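Local coordinates for protein DynE7 (Micromonospora chersina, PDB 2XEM) that serves as the hot-dog fold thioesterase of dynemicin biosynthesis, binds a long polyene ketone and probably releases the polyene chain from its enediyne polyketide synthase, at residues Ala31-Trp36 and Ala69-Glu74; Thr64-Ala69 and Arg116-Cys121; Ala77-Glu82 and Tyr101-Pro106; Met85-Leu90 and Arg140-Tyr145; His93-Ser98 and Val132-Glu137. All coordinates share one frame; numbering follows the deposited sequence.

Contact 1 (Ala31-Trp36 and Ala69-Glu74)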
# COMPACT_ATOMS: atom_id res chain seq x y z
N ALA D 31 -2.03 7.76 6.00
CA ALA D 31 -2.13 6.36 6.45
C ALA D 31 -0.77 5.61 6.47
O ALA D 31 -0.63 4.64 7.21
CB ALA D 31 -3.14 5.62 5.60
N HIS D 32 0.20 6.04 5.64
CA HIS D 32 1.56 5.48 5.66
C HIS D 32 2.28 5.56 6.98
O HIS D 32 3.04 4.65 7.32
CB HIS D 32 2.43 6.00 4.48
CG HIS D 32 1.80 5.68 3.15
ND1 HIS D 32 1.57 4.37 2.76
CD2 HIS D 32 1.31 6.51 2.21
CE1 HIS D 32 0.98 4.44 1.58
NE2 HIS D 32 0.78 5.71 1.22
N TYR D 33 2.02 6.62 7.76
CA TYR D 33 2.60 6.78 9.10
C TYR D 33 2.22 5.61 10.03
O TYR D 33 3.01 5.23 10.90
CB TYR D 33 2.16 8.11 9.71
CG TYR D 33 2.79 9.33 9.06
CD1 TYR D 33 3.83 10.01 9.68
CD2 TYR D 33 2.31 9.83 7.84
CE1 TYR D 33 4.36 11.17 9.13
CE2 TYR D 33 2.84 10.98 7.27
CZ TYR D 33 3.86 11.65 7.92
OH TYR D 33 4.37 12.80 7.37
N LEU D 34 1.02 5.06 9.84
CA LEU D 34 0.58 3.87 10.60
C LEU D 34 1.27 2.62 10.14
O LEU D 34 1.62 1.83 10.99
CB LEU D 34 -0.97 3.71 10.59
CG LEU D 34 -1.76 4.72 11.46
CD1 LEU D 34 -1.18 4.86 12.86
CD2 LEU D 34 -1.87 6.11 10.77
N HIS D 35 1.50 2.43 8.81
CA HIS D 35 2.32 1.32 8.31
C HIS D 35 3.69 1.33 8.97
O HIS D 35 4.18 0.28 9.35
CB HIS D 35 2.51 1.37 6.78
CG HIS D 35 1.30 1.01 6.02
ND1 HIS D 35 1.14 -0.22 5.48
CD2 HIS D 35 0.24 1.78 5.68
CE1 HIS D 35 -0.03 -0.20 4.86
NE2 HIS D 35 -0.61 0.99 4.98
N TRP D 36 4.30 2.54 9.10
CA TRP D 36 5.63 2.71 9.64
C TRP D 36 5.76 2.26 11.10
O TRP D 36 6.84 1.84 11.49
CB TRP D 36 6.11 4.15 9.49
CG TRP D 36 6.19 4.66 8.08
CD1 TRP D 36 6.14 3.92 6.92
CD2 TRP D 36 6.33 6.02 7.69
NE1 TRP D 36 6.22 4.75 5.84
CE2 TRP D 36 6.34 6.05 6.27
CE3 TRP D 36 6.46 7.23 8.40
CZ2 TRP D 36 6.48 7.23 5.56
CZ3 TRP D 36 6.55 8.42 7.69
CH2 TRP D 36 6.57 8.41 6.28
N ALA D 69 -2.30 8.61 15.50
CA ALA D 69 -1.26 9.50 14.99
C ALA D 69 -1.71 10.94 15.06
O ALA D 69 -2.90 11.22 14.87
CB ALA D 69 -0.87 9.13 13.55
N ASP D 70 -0.79 11.85 15.43
CA ASP D 70 -0.95 13.31 15.36
C ASP D 70 0.05 13.83 14.34
O ASP D 70 1.23 13.49 14.43
CB ASP D 70 -0.65 13.95 16.73
CG ASP D 70 -1.73 13.63 17.75
OD1 ASP D 70 -2.83 14.21 17.64
OD2 ASP D 70 -1.47 12.82 18.65
N PHE D 71 -0.39 14.65 13.40
CA PHE D 71 0.45 15.11 12.28
C PHE D 71 0.79 16.60 12.44
O PHE D 71 -0.11 17.39 12.73
CB PHE D 71 -0.24 14.86 10.92
CG PHE D 71 -0.68 13.41 10.75
CD1 PHE D 71 0.20 12.45 10.25
CD2 PHE D 71 -1.97 13.01 11.13
CE1 PHE D 71 -0.20 11.12 10.10
CE2 PHE D 71 -2.36 11.67 10.98
CZ PHE D 71 -1.47 10.73 10.46
N TYR D 72 2.08 16.96 12.31
CA TYR D 72 2.53 18.33 12.60
C TYR D 72 3.13 19.04 11.38
O TYR D 72 2.90 20.22 11.20
CB TYR D 72 3.53 18.36 13.78
CG TYR D 72 3.04 17.66 15.04
CD1 TYR D 72 1.81 17.99 15.62
CD2 TYR D 72 3.81 16.69 15.66
CE1 TYR D 72 1.36 17.34 16.78
CE2 TYR D 72 3.37 16.05 16.82
CZ TYR D 72 2.15 16.37 17.37
OH TYR D 72 1.75 15.73 18.52
N ALA D 73 3.92 18.34 10.59
CA ALA D 73 4.58 18.90 9.42
C ALA D 73 4.60 17.85 8.32
O ALA D 73 4.72 16.66 8.62
CB ALA D 73 6.00 19.34 9.77
N GLU D 74 4.53 18.29 7.07
CA GLU D 74 4.50 17.39 5.91
C GLU D 74 5.83 16.66 5.66
O GLU D 74 6.91 17.25 5.80
CB GLU D 74 4.04 18.17 4.67
CG GLU D 74 2.55 18.48 4.71
CD GLU D 74 2.03 19.53 3.76
OE1 GLU D 74 1.16 20.33 4.18
OE2 GLU D 74 2.46 19.55 2.58
O HOH W 1 2.92 14.77 9.22
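Tyr-33 leaves helix 32-36 and lays one face of its ring against the edge of Phe-71 from strand 69-71. Its CB is already 3.8 Å from Phe-71 CE1. Chi1 (-71°) sets CG anti to the carbonyl carbon, and CG comes within 3.6 Å of the same CE1 atom. CD2 is equally near, with CE1 over the rim of the tyrosine ring and not over its centre. Tyr-33 CE2 still reaches Phe-71 CE1, more loosely. The pair is an edge-to-face (T-shaped) stack, with ring centroids of Tyr-33 and Phe-71 5.2 Å apart and planes at 83°. Trp-36 CZ3 lies over the opposite face, so the phenol ring is gripped from both faces. This is hot-dog architecture: the long helix 32-48 lies against a curved antiparallel sheet, and Tyr-33 joins the start of that helix to the end of strand 60-71. At the tip, Tyr-33 OH is 3.1 Å from a water. That water donates to Ala-73 O at 2.7 Å and sits at the edge of the Phe-71 ring. An alanine at Tyr-33 would probably open a gap between Phe-71 and Trp-36 and leave the water with one partner fewer. Next along the helix, Leu-34 CD2 meets Ala-69 CB at 4.2 Å, a looser apolar touch. Ala-69 and Asp-70 also pair with a strand of the second subunit, so the sheet runs on across the interface. The bound polyene lies about 9 Å from the side chain of Glu-74.

Contact 2 (Thr64-Ala69 and Arg116-Cys121)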
# COMPACT_ATOMS: atom_id res chain seq x y z
N THR D 64 -3.14 -5.79 16.88
CA THR D 64 -3.33 -4.39 17.22
C THR D 64 -4.72 -4.18 17.85
O THR D 64 -5.73 -4.59 17.31
CB THR D 64 -3.09 -3.48 15.99
OG1 THR D 64 -1.85 -3.84 15.38
CG2 THR D 64 -3.02 -2.01 16.35
N VAL D 65 -4.74 -3.53 19.02
CA VAL D 65 -5.95 -3.20 19.81
C VAL D 65 -6.41 -1.79 19.41
O VAL D 65 -7.60 -1.53 19.23
CB VAL D 65 -5.67 -3.33 21.34
CG1 VAL D 65 -6.85 -2.84 22.18
CG2 VAL D 65 -5.30 -4.76 21.71
N ASP D 66 -5.45 -0.87 19.31
CA ASP D 66 -5.72 0.50 18.87
C ASP D 66 -4.45 1.14 18.33
O ASP D 66 -3.36 0.63 18.56
CB ASP D 66 -6.33 1.36 20.00
CG ASP D 66 -5.55 1.39 21.31
OD1 ASP D 66 -6.13 1.09 22.34
OD2 ASP D 66 -4.34 1.70 21.28
N CYS D 67 -4.60 2.23 17.59
CA CYS D 67 -3.48 3.04 17.13
C CYS D 67 -3.95 4.49 16.96
O CYS D 67 -5.15 4.76 16.88
CB CYS D 67 -2.89 2.48 15.84
SG CYS D 67 -4.00 2.63 14.42
N HIS D 68 -2.98 5.40 16.91
CA HIS D 68 -3.21 6.84 16.91
C HIS D 68 -2.03 7.52 16.21
O HIS D 68 -0.90 7.03 16.30
CB HIS D 68 -3.35 7.36 18.35
CG HIS D 68 -3.95 8.73 18.43
ND1 HIS D 68 -3.16 9.86 18.41
CD2 HIS D 68 -5.25 9.10 18.44
CE1 HIS D 68 -4.00 10.89 18.44
NE2 HIS D 68 -5.27 10.48 18.45
N ALA D 69 -2.30 8.61 15.50
CA ALA D 69 -1.26 9.50 14.99
C ALA D 69 -1.71 10.94 15.06
O ALA D 69 -2.90 11.22 14.87
CB ALA D 69 -0.87 9.13 13.55
N ARG D 116 0.90 6.42 18.58
CA ARG D 116 0.78 5.45 19.67
C ARG D 116 0.10 4.24 19.12
O ARG D 116 -0.74 4.36 18.22
CB ARG D 116 -0.10 5.98 20.83
CG ARG D 116 0.44 7.13 21.62
CD ARG D 116 -0.47 7.46 22.82
NE ARG D 116 -1.91 7.59 22.48
CZ ARG D 116 -2.50 8.71 22.09
NH1 ARG D 116 -1.80 9.82 21.93
NH2 ARG D 116 -3.81 8.73 21.87
N GLN D 117 0.35 3.08 19.73
CA GLN D 117 -0.32 1.84 19.36
C GLN D 117 -0.35 0.93 20.57
O GLN D 117 0.63 0.90 21.33
CB GLN D 117 0.52 1.18 18.26
CG GLN D 117 -0.08 -0.01 17.62
CD GLN D 117 0.94 -0.52 16.67
OE1 GLN D 117 1.83 -1.28 17.03
NE2 GLN D 117 0.91 0.01 15.47
N THR D 118 -1.45 0.18 20.74
CA THR D 118 -1.50 -0.91 21.71
C THR D 118 -1.61 -2.20 20.97
O THR D 118 -2.43 -2.33 20.07
CB THR D 118 -2.68 -0.75 22.71
OG1 THR D 118 -2.69 0.58 23.19
CG2 THR D 118 -2.60 -1.74 23.88
N VAL D 119 -0.78 -3.17 21.34
CA VAL D 119 -0.84 -4.52 20.77
C VAL D 119 -1.10 -5.58 21.84
O VAL D 119 -0.72 -5.39 23.00
CB VAL D 119 0.41 -4.89 19.91
CG1 VAL D 119 0.67 -3.89 18.81
CG2 VAL D 119 1.66 -5.17 20.78
N ALA D 120 -1.74 -6.67 21.47
CA ALA D 120 -1.93 -7.81 22.36
C ALA D 120 -1.18 -9.02 21.78
O ALA D 120 -1.21 -9.24 20.57
CB ALA D 120 -3.42 -8.13 22.49
N CYS D 121 -0.48 -9.77 22.64
CA CYS D 121 0.15 -11.02 22.25
C CYS D 121 -0.91 -12.12 22.28
O CYS D 121 -1.58 -12.31 23.30
CB CYS D 121 1.31 -11.34 23.19
SG CYS D 121 2.66 -10.13 23.12
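Arg-116 pairs with His-68 through both backbone and side chain. Its N donates to His-68 O at 3.0 Å, and its O takes the N-H of His-68 at 2.8 Å. The guanidinium lies flat on the imidazole, with the centres of the Arg-116 and His-68 groups 4.2 Å apart and the planes at 18°. NH2 of the arginine sits over the ring near CG. The two side chains run side by side and point the same way. Gln-117 faces the other side of the sheet, as a non-hydrogen-bonded partner of Cys-67. Its extended chain passes Thr-64 at about a right angle, with Gln-117 CG 3.8 Å from Thr-64 CG2. Thr-118 returns to the face of Arg-116. Its OG1 donates to Asp-66 OD2 at 2.8 Å, on the syn side of the carboxylate. Asp-66 CG stands between its own N and carbonyl carbon (chi1 53°), and the carboxylate ends beside the threonine. Thr-118 N bonds to Asp-66 O. Thr-118 O receives Val-65 N at 2.8 Å and, weakly, Asp-66 N at 3.4 Å. Two residues thus face one, a classic beta bulge in this antiparallel ladder. Val-119 lies opposite Thr-64 beyond the bulge, and Ala-120 CB packs on Val-65 CG2. On the face of Gln-117, Arg-41 of helix 32-48 bonds Gln-117 OE1 and Thr-64 OG1, and Leu-34 packs on Cys-67. Strand 94-105 flanks strand 116-121, while residues 66-69 pair with a strand of the second subunit, so the hot-dog sheet runs on into that subunit.

Contact 3 (Ala77-Glu82 and Tyr101-Pro106)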
# COMPACT_ATOMS: atom_id res chain seq x y z
N ALA D 77 8.83 12.87 -0.56
CA ALA D 77 9.67 11.84 -1.17
C ALA D 77 11.16 12.10 -0.94
O ALA D 77 11.62 13.25 -1.06
CB ALA D 77 9.40 11.79 -2.67
N PHE D 78 11.90 11.03 -0.60
CA PHE D 78 13.34 11.01 -0.32
C PHE D 78 13.71 11.47 1.08
O PHE D 78 14.89 11.40 1.42
CB PHE D 78 14.18 11.79 -1.36
CG PHE D 78 14.09 11.39 -2.81
CD1 PHE D 78 13.39 12.17 -3.72
CD2 PHE D 78 14.79 10.29 -3.30
CE1 PHE D 78 13.34 11.83 -5.07
CE2 PHE D 78 14.75 9.95 -4.66
CZ PHE D 78 14.01 10.72 -5.53
N ASP D 79 12.74 11.97 1.88
CA ASP D 79 12.99 12.31 3.29
C ASP D 79 13.46 11.07 4.02
O ASP D 79 12.93 9.98 3.82
CB ASP D 79 11.73 12.84 4.00
CG ASP D 79 11.32 14.28 3.69
OD1 ASP D 79 12.09 14.99 3.00
OD2 ASP D 79 10.25 14.70 4.17
N GLU D 80 14.50 11.24 4.83
CA GLU D 80 14.93 10.19 5.74
C GLU D 80 14.25 10.44 7.09
O GLU D 80 14.46 11.48 7.72
CB GLU D 80 16.46 10.16 5.85
CG GLU D 80 16.97 9.13 6.85
CD GLU D 80 18.48 9.19 7.08
OE1 GLU D 80 18.96 8.46 7.98
OE2 GLU D 80 19.17 10.00 6.41
N VAL D 81 13.37 9.52 7.48
CA VAL D 81 12.54 9.66 8.68
C VAL D 81 13.00 8.64 9.69
O VAL D 81 13.12 7.47 9.36
CB VAL D 81 11.02 9.53 8.38
CG1 VAL D 81 10.17 9.68 9.66
CG2 VAL D 81 10.57 10.51 7.30
N GLU D 82 13.29 9.11 10.92
CA GLU D 82 13.50 8.19 12.03
C GLU D 82 12.18 7.97 12.76
O GLU D 82 11.57 8.93 13.23
CB GLU D 82 14.54 8.74 12.98
CG GLU D 82 15.92 8.68 12.41
CD GLU D 82 16.98 9.09 13.41
OE1 GLU D 82 16.65 9.50 14.54
OE2 GLU D 82 18.17 9.02 13.02
N TYR D 101 8.05 10.71 14.91
CA TYR D 101 8.50 10.58 13.52
C TYR D 101 9.30 11.82 13.21
O TYR D 101 8.73 12.91 13.09
CB TYR D 101 7.33 10.49 12.54
CG TYR D 101 6.33 9.39 12.79
CD1 TYR D 101 6.28 8.27 11.97
CD2 TYR D 101 5.36 9.51 13.79
CE1 TYR D 101 5.29 7.30 12.13
CE2 TYR D 101 4.38 8.54 13.97
CZ TYR D 101 4.34 7.45 13.12
OH TYR D 101 3.33 6.54 13.22
N VAL D 102 10.62 11.66 13.12
CA VAL D 102 11.53 12.78 12.97
C VAL D 102 12.22 12.73 11.61
O VAL D 102 12.94 11.76 11.33
CB VAL D 102 12.54 12.85 14.16
CG1 VAL D 102 13.46 14.06 14.03
CG2 VAL D 102 11.80 12.87 15.51
N ARG D 103 11.98 13.75 10.76
CA ARG D 103 12.80 13.90 9.56
C ARG D 103 14.20 14.35 9.98
O ARG D 103 14.33 15.40 10.62
CB ARG D 103 12.19 14.89 8.54
CG ARG D 103 13.14 15.16 7.36
CD ARG D 103 12.57 16.03 6.26
NE ARG D 103 12.07 17.31 6.75
CZ ARG D 103 10.84 17.76 6.54
NH1 ARG D 103 9.97 17.03 5.83
NH2 ARG D 103 10.46 18.93 7.03
N VAL D 104 15.24 13.56 9.64
CA VAL D 104 16.64 13.87 9.94
C VAL D 104 17.41 14.34 8.70
O VAL D 104 18.52 14.83 8.84
CB VAL D 104 17.36 12.72 10.68
CG1 VAL D 104 16.73 12.51 12.06
CG2 VAL D 104 17.37 11.43 9.86
N ALA D 105 16.85 14.14 7.50
CA ALA D 105 17.44 14.64 6.26
C ALA D 105 16.37 14.70 5.17
O ALA D 105 15.45 13.88 5.20
CB ALA D 105 18.62 13.77 5.82
N PRO D 106 16.39 15.69 4.26
CA PRO D 106 17.28 16.88 4.23
C PRO D 106 16.83 17.90 5.28
O PRO D 106 15.80 17.72 5.93
CB PRO D 106 17.09 17.41 2.79
CG PRO D 106 15.65 17.05 2.47
CD PRO D 106 15.44 15.70 3.13
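Arg-103 holds CG anti to its backbone N (chi1 173°). The chain stays extended to CD and then turns at chi3 (55°), which places NE. CD packs against the carboxylate of Asp-79, with Arg-103 CD 3.4 Å from Asp-79 CG. Beyond it, Arg-103 NH1 makes a salt bridge to Asp-79 OD2 at 2.9 Å. The oxygen lies in the guanidinium plane, but the nitrogen comes from above the carboxylate plane, the two planes being 66° apart. NH1 also bonds Glu-74 O, and OD2 takes the N-H of Ser-76. An alanine at Arg-103 would probably leave Asp-79 without its counter-charge and Glu-74 O without this donor. Asp-79 OD1 rests 3.4 Å from Pro-106 CD, the proline following a cis peptide bond. On the face of Glu-80, the methyl groups of Val-104 touch two carboxylates: CG2 is 3.7 Å from Glu-80 CD, and CG1 touches Glu-82 CD. Glu-80 has a salt bridge to Arg-14, and Glu-82 one to Arg-84. Glu-82 and Val-102 form a hydrogen-bonded pair, with Glu-82 N to Val-102 O at 2.7 Å. Glu-80 faces both Val-104 and Ala-105. This classic beta bulge lies at the open end of the long antiparallel hairpin 80-91/94-105 of the hot-dog sheet.

Contact 4 (Met85-Leu90 and Arg140-Tyr145)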
# COMPACT_ATOMS: atom_id res chain seq x y z
N MET D 85 10.71 4.69 18.58
CA MET D 85 9.75 3.96 19.39
C MET D 85 10.13 3.91 20.87
O MET D 85 11.28 3.67 21.22
CB MET D 85 9.56 2.54 18.84
CG MET D 85 8.39 1.80 19.47
SD MET D 85 8.19 0.17 18.72
CE MET D 85 9.69 -0.67 19.43
N MET D 86 9.13 4.09 21.74
CA MET D 86 9.30 3.90 23.18
C MET D 86 8.18 3.05 23.75
O MET D 86 7.06 3.09 23.25
CB MET D 86 9.32 5.26 23.89
CG MET D 86 10.54 6.06 23.52
SD MET D 86 10.99 7.33 24.64
CE MET D 86 11.79 6.35 25.95
N LEU D 87 8.49 2.29 24.81
CA LEU D 87 7.48 1.59 25.59
C LEU D 87 6.75 2.57 26.52
O LEU D 87 7.38 3.21 27.35
CB LEU D 87 8.08 0.42 26.38
CG LEU D 87 7.16 -0.34 27.33
CD1 LEU D 87 6.19 -1.19 26.56
CD2 LEU D 87 7.95 -1.20 28.32
N ASP D 88 5.42 2.68 26.36
CA ASP D 88 4.59 3.45 27.30
C ASP D 88 4.20 2.65 28.51
O ASP D 88 4.32 3.15 29.63
CB ASP D 88 3.32 3.97 26.62
CG ASP D 88 3.59 5.05 25.62
OD1 ASP D 88 4.72 5.59 25.60
OD2 ASP D 88 2.65 5.39 24.87
N ARG D 89 3.71 1.43 28.29
CA ARG D 89 3.35 0.53 29.38
C ARG D 89 3.13 -0.88 28.89
O ARG D 89 2.76 -1.11 27.73
CB ARG D 89 2.15 1.06 30.22
CG ARG D 89 0.87 1.28 29.45
CD ARG D 89 0.06 2.44 30.00
NE ARG D 89 0.14 3.62 29.14
CZ ARG D 89 -0.63 3.83 28.06
NH1 ARG D 89 -1.54 2.93 27.70
NH2 ARG D 89 -0.48 4.93 27.34
N LEU D 90 3.39 -1.82 29.79
CA LEU D 90 3.18 -3.24 29.60
C LEU D 90 2.16 -3.59 30.64
O LEU D 90 2.43 -3.41 31.82
CB LEU D 90 4.49 -3.99 29.82
CG LEU D 90 4.65 -5.21 28.95
CD1 LEU D 90 5.66 -4.96 27.82
CD2 LEU D 90 5.02 -6.44 29.80
N ARG D 140 11.73 -8.02 28.29
CA ARG D 140 13.13 -7.69 28.47
C ARG D 140 13.60 -6.61 27.45
O ARG D 140 14.17 -5.59 27.83
CB ARG D 140 13.94 -9.00 28.31
CG ARG D 140 15.24 -9.07 29.02
CD ARG D 140 15.68 -10.51 29.23
NE ARG D 140 16.01 -11.23 27.98
CZ ARG D 140 15.50 -12.41 27.62
NH1 ARG D 140 14.63 -13.03 28.41
NH2 ARG D 140 15.86 -12.97 26.48
N ALA D 141 13.31 -6.82 26.18
CA ALA D 141 13.73 -5.94 25.08
C ALA D 141 13.03 -4.55 25.15
O ALA D 141 13.69 -3.50 25.08
CB ALA D 141 13.47 -6.61 23.74
N LEU D 142 11.69 -4.54 25.33
CA LEU D 142 10.91 -3.28 25.44
C LEU D 142 11.25 -2.45 26.68
O LEU D 142 11.25 -1.23 26.59
CB LEU D 142 9.41 -3.54 25.43
CG LEU D 142 8.76 -4.02 24.15
CD1 LEU D 142 7.43 -4.62 24.48
CD2 LEU D 142 8.62 -2.88 23.11
N SER D 143 11.56 -3.11 27.82
CA SER D 143 11.85 -2.39 29.06
C SER D 143 13.09 -1.51 28.98
O SER D 143 13.21 -0.56 29.74
CB SER D 143 11.92 -3.36 30.24
OG SER D 143 10.63 -3.95 30.38
N ARG D 144 13.97 -1.75 28.01
CA ARG D 144 15.15 -0.90 27.78
C ARG D 144 14.78 0.47 27.19
O ARG D 144 15.59 1.39 27.23
CB ARG D 144 16.18 -1.61 26.89
CG ARG D 144 16.70 -2.91 27.52
CD ARG D 144 18.02 -3.39 26.92
NE ARG D 144 17.92 -3.67 25.48
CZ ARG D 144 17.63 -4.86 24.96
NH1 ARG D 144 17.41 -5.90 25.75
NH2 ARG D 144 17.57 -5.01 23.65
N TYR D 145 13.54 0.59 26.65
CA TYR D 145 13.05 1.83 26.03
C TYR D 145 11.81 2.37 26.75
O TYR D 145 10.97 3.02 26.11
CB TYR D 145 12.75 1.60 24.53
CG TYR D 145 13.95 1.06 23.78
CD1 TYR D 145 14.96 1.91 23.32
CD2 TYR D 145 14.13 -0.31 23.61
CE1 TYR D 145 16.07 1.41 22.65
CE2 TYR D 145 15.25 -0.81 22.95
CZ TYR D 145 16.21 0.05 22.46
OH TYR D 145 17.29 -0.48 21.80
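Leu-142 and Leu-87 carry the apolar part of this contact, crossing at about a right angle. Leu-87 CG is anti to its backbone N (chi1 175°). With CG there, both methyl groups meet Leu-142, CD2 lying 4.0 Å from Leu-142 CB. Leu-87 CB also approaches Leu-142 O, at 3.6 Å. Farther out, Leu-142 CD1 meets Leu-90 CD1 at 3.8 Å, again at about a right angle. Met-85 CE touches the other branch, CD2, more loosely. Leu-142 thus meets three strand side chains, Met-85 only loosely. The polar part is one backbone bond. Leu-87 N donates to Tyr-145 O at 2.9 Å, with the donor well above the carbonyl plane (47° out of it). The same oxygen is touched by the methyl end of Met-86, CE being 3.4 Å away. Within the second segment, Tyr-145 N bonds back to Leu-142 O at 2.9 Å, which holds this turn together. Short helix 136-143 is thereby laid against strand 80-91 of the hot-dog sheet. Strand 94-105 lies alongside, and its Ile-95 reaches Leu-142. Phe-44 of helix 32-48 touches both Met-85 and Ala-141, so the short helix, the long helix and the sheet meet here.

Contact 5 (His93-Ser98 and Val132-Glu137)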
# COMPACT_ATOMS: atom_id res chain seq x y z
N HIS D 93 -0.99 -9.10 28.92
CA HIS D 93 -0.73 -9.51 27.54
C HIS D 93 -0.65 -8.29 26.59
O HIS D 93 -0.37 -8.47 25.41
CB HIS D 93 -1.79 -10.56 27.07
CG HIS D 93 -3.14 -10.00 26.79
ND1 HIS D 93 -3.64 -9.96 25.50
CD2 HIS D 93 -4.04 -9.46 27.63
CE1 HIS D 93 -4.84 -9.40 25.61
NE2 HIS D 93 -5.12 -9.09 26.87
N ARG D 94 -0.91 -7.07 27.09
CA ARG D 94 -0.91 -5.85 26.27
C ARG D 94 0.36 -5.01 26.39
O ARG D 94 0.96 -4.90 27.46
CB ARG D 94 -2.13 -4.99 26.53
CG ARG D 94 -3.35 -5.48 25.82
CD ARG D 94 -4.55 -4.79 26.45
NE ARG D 94 -5.81 -5.24 25.86
CZ ARG D 94 -6.82 -4.45 25.52
NH1 ARG D 94 -6.76 -3.14 25.74
NH2 ARG D 94 -7.92 -4.96 24.97
N ILE D 95 0.75 -4.40 25.27
CA ILE D 95 1.92 -3.54 25.13
C ILE D 95 1.46 -2.24 24.48
O ILE D 95 0.96 -2.27 23.36
CB ILE D 95 3.03 -4.23 24.25
CG1 ILE D 95 3.47 -5.60 24.82
CG2 ILE D 95 4.22 -3.29 24.03
CD1 ILE D 95 4.12 -6.53 23.79
N ALA D 96 1.67 -1.11 25.15
CA ALA D 96 1.45 0.22 24.57
C ALA D 96 2.80 0.83 24.25
O ALA D 96 3.67 0.89 25.11
CB ALA D 96 0.67 1.10 25.55
N MET D 97 2.98 1.22 22.98
CA MET D 97 4.18 1.85 22.43
C MET D 97 3.82 3.24 21.95
O MET D 97 2.69 3.45 21.54
CB MET D 97 4.68 1.07 21.21
CG MET D 97 5.32 -0.26 21.56
SD MET D 97 5.30 -1.36 20.13
CE MET D 97 3.51 -1.86 20.14
N SER D 98 4.79 4.17 22.02
CA SER D 98 4.67 5.51 21.44
C SER D 98 5.78 5.78 20.42
O SER D 98 6.82 5.12 20.45
CB SER D 98 4.65 6.60 22.52
OG SER D 98 5.80 6.51 23.34
N VAL D 132 -2.07 -14.47 25.29
CA VAL D 132 -0.89 -15.13 25.83
C VAL D 132 -0.08 -14.05 26.55
O VAL D 132 -0.10 -12.89 26.12
CB VAL D 132 -0.08 -15.82 24.69
CG1 VAL D 132 1.29 -16.30 25.15
CG2 VAL D 132 -0.86 -16.97 24.06
N GLU D 133 0.60 -14.42 27.65
CA GLU D 133 1.54 -13.53 28.34
C GLU D 133 2.55 -12.94 27.34
O GLU D 133 2.95 -13.66 26.42
CB GLU D 133 2.29 -14.33 29.40
CG GLU D 133 2.42 -13.63 30.73
CD GLU D 133 1.44 -14.12 31.77
OE1 GLU D 133 1.87 -14.85 32.69
OE2 GLU D 133 0.23 -13.81 31.65
N VAL D 134 2.94 -11.66 27.49
CA VAL D 134 4.04 -11.11 26.70
C VAL D 134 5.28 -12.03 26.90
O VAL D 134 5.64 -12.31 28.04
CB VAL D 134 4.36 -9.64 27.09
CG1 VAL D 134 5.54 -9.10 26.27
CG2 VAL D 134 3.11 -8.73 26.96
N PRO D 135 5.89 -12.58 25.82
CA PRO D 135 7.10 -13.41 26.02
C PRO D 135 8.17 -12.66 26.80
O PRO D 135 8.33 -11.46 26.61
CB PRO D 135 7.55 -13.74 24.58
CG PRO D 135 6.28 -13.63 23.75
CD PRO D 135 5.52 -12.48 24.39
N ALA D 136 8.90 -13.38 27.69
CA ALA D 136 9.95 -12.80 28.55
C ALA D 136 10.97 -11.98 27.74
O ALA D 136 11.32 -10.87 28.14
CB ALA D 136 10.63 -13.90 29.32
N GLU D 137 11.38 -12.51 26.57
CA GLU D 137 12.37 -11.89 25.69
C GLU D 137 11.91 -10.51 25.21
O GLU D 137 12.73 -9.58 25.17
CB GLU D 137 12.63 -12.81 24.49
CG GLU D 137 13.72 -12.30 23.57
CD GLU D 137 13.91 -13.09 22.29
OE1 GLU D 137 15.01 -12.98 21.71
OE2 GLU D 137 12.99 -13.83 21.88
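Ile-95 and Val-134 form the tight part of this contact, their side chains turned toward each other from strand 94-98 and the loop before helix 136-143. Both valine branches are used. Val-134 CG2 is 3.8 Å from Ile-95 CG1, and Val-134 CG1 is equally close to Ile-95 CD1. Ile-95 CG1 stands anti to the carbonyl carbon (chi1 -57°), and CD1 continues from it beside the valine. CG2 of Val-134 also rests on the backbone of His-93, 3.8 Å from its C atom. Close by, His-93 CB approaches Val-132 O at 3.0 Å, but no hydrogen bond joins the two segments. The other side is looser and nearer solvent. The side chains of Val-132, Glu-133 and Arg-94 start away from the contact, and Glu-133 and Arg-94 are exposed. The end of the His-93 side chain also leads away; this side chain touches Ala-120 and Met-122 of strand 110-124. Pro-135 follows at the N-cap position of helix 136-143, directly after Val-134. Ile-95 has further neighbours: Leu-87 and Leu-90 of strand 80-91 and Leu-138 of the helix. The contact thus joins the start of strand 94-105 of the hot-dog sheet to the lead-in of the C-terminal helix, with Pro-135 touching helix 50-55 through Val-52.

In the fold
Contact 2 is buried, contacts 1, 3 and 4 are partly buried, and contact 5 lies at the surface. Contacts 1 and 2 share Ala-69 on strand 60-71, and both touch the second subunit. Contacts 3 and 4 use opposite ends of strand 80-91, and contacts 3 and 5 do the same on strand 94-105. Contacts 4 and 5 adjoin through helix 136-143, where Leu-142 packs on Ile-95. Chemistry follows place. Strand pairs in contacts 2 and 3 rest on backbone ladders with polar side-chain bonds. Helix or loop against strand relies on an aromatic stack in contact 1 and on aliphatic packing in contacts 4 and 5, with one backbone bond in contact 4.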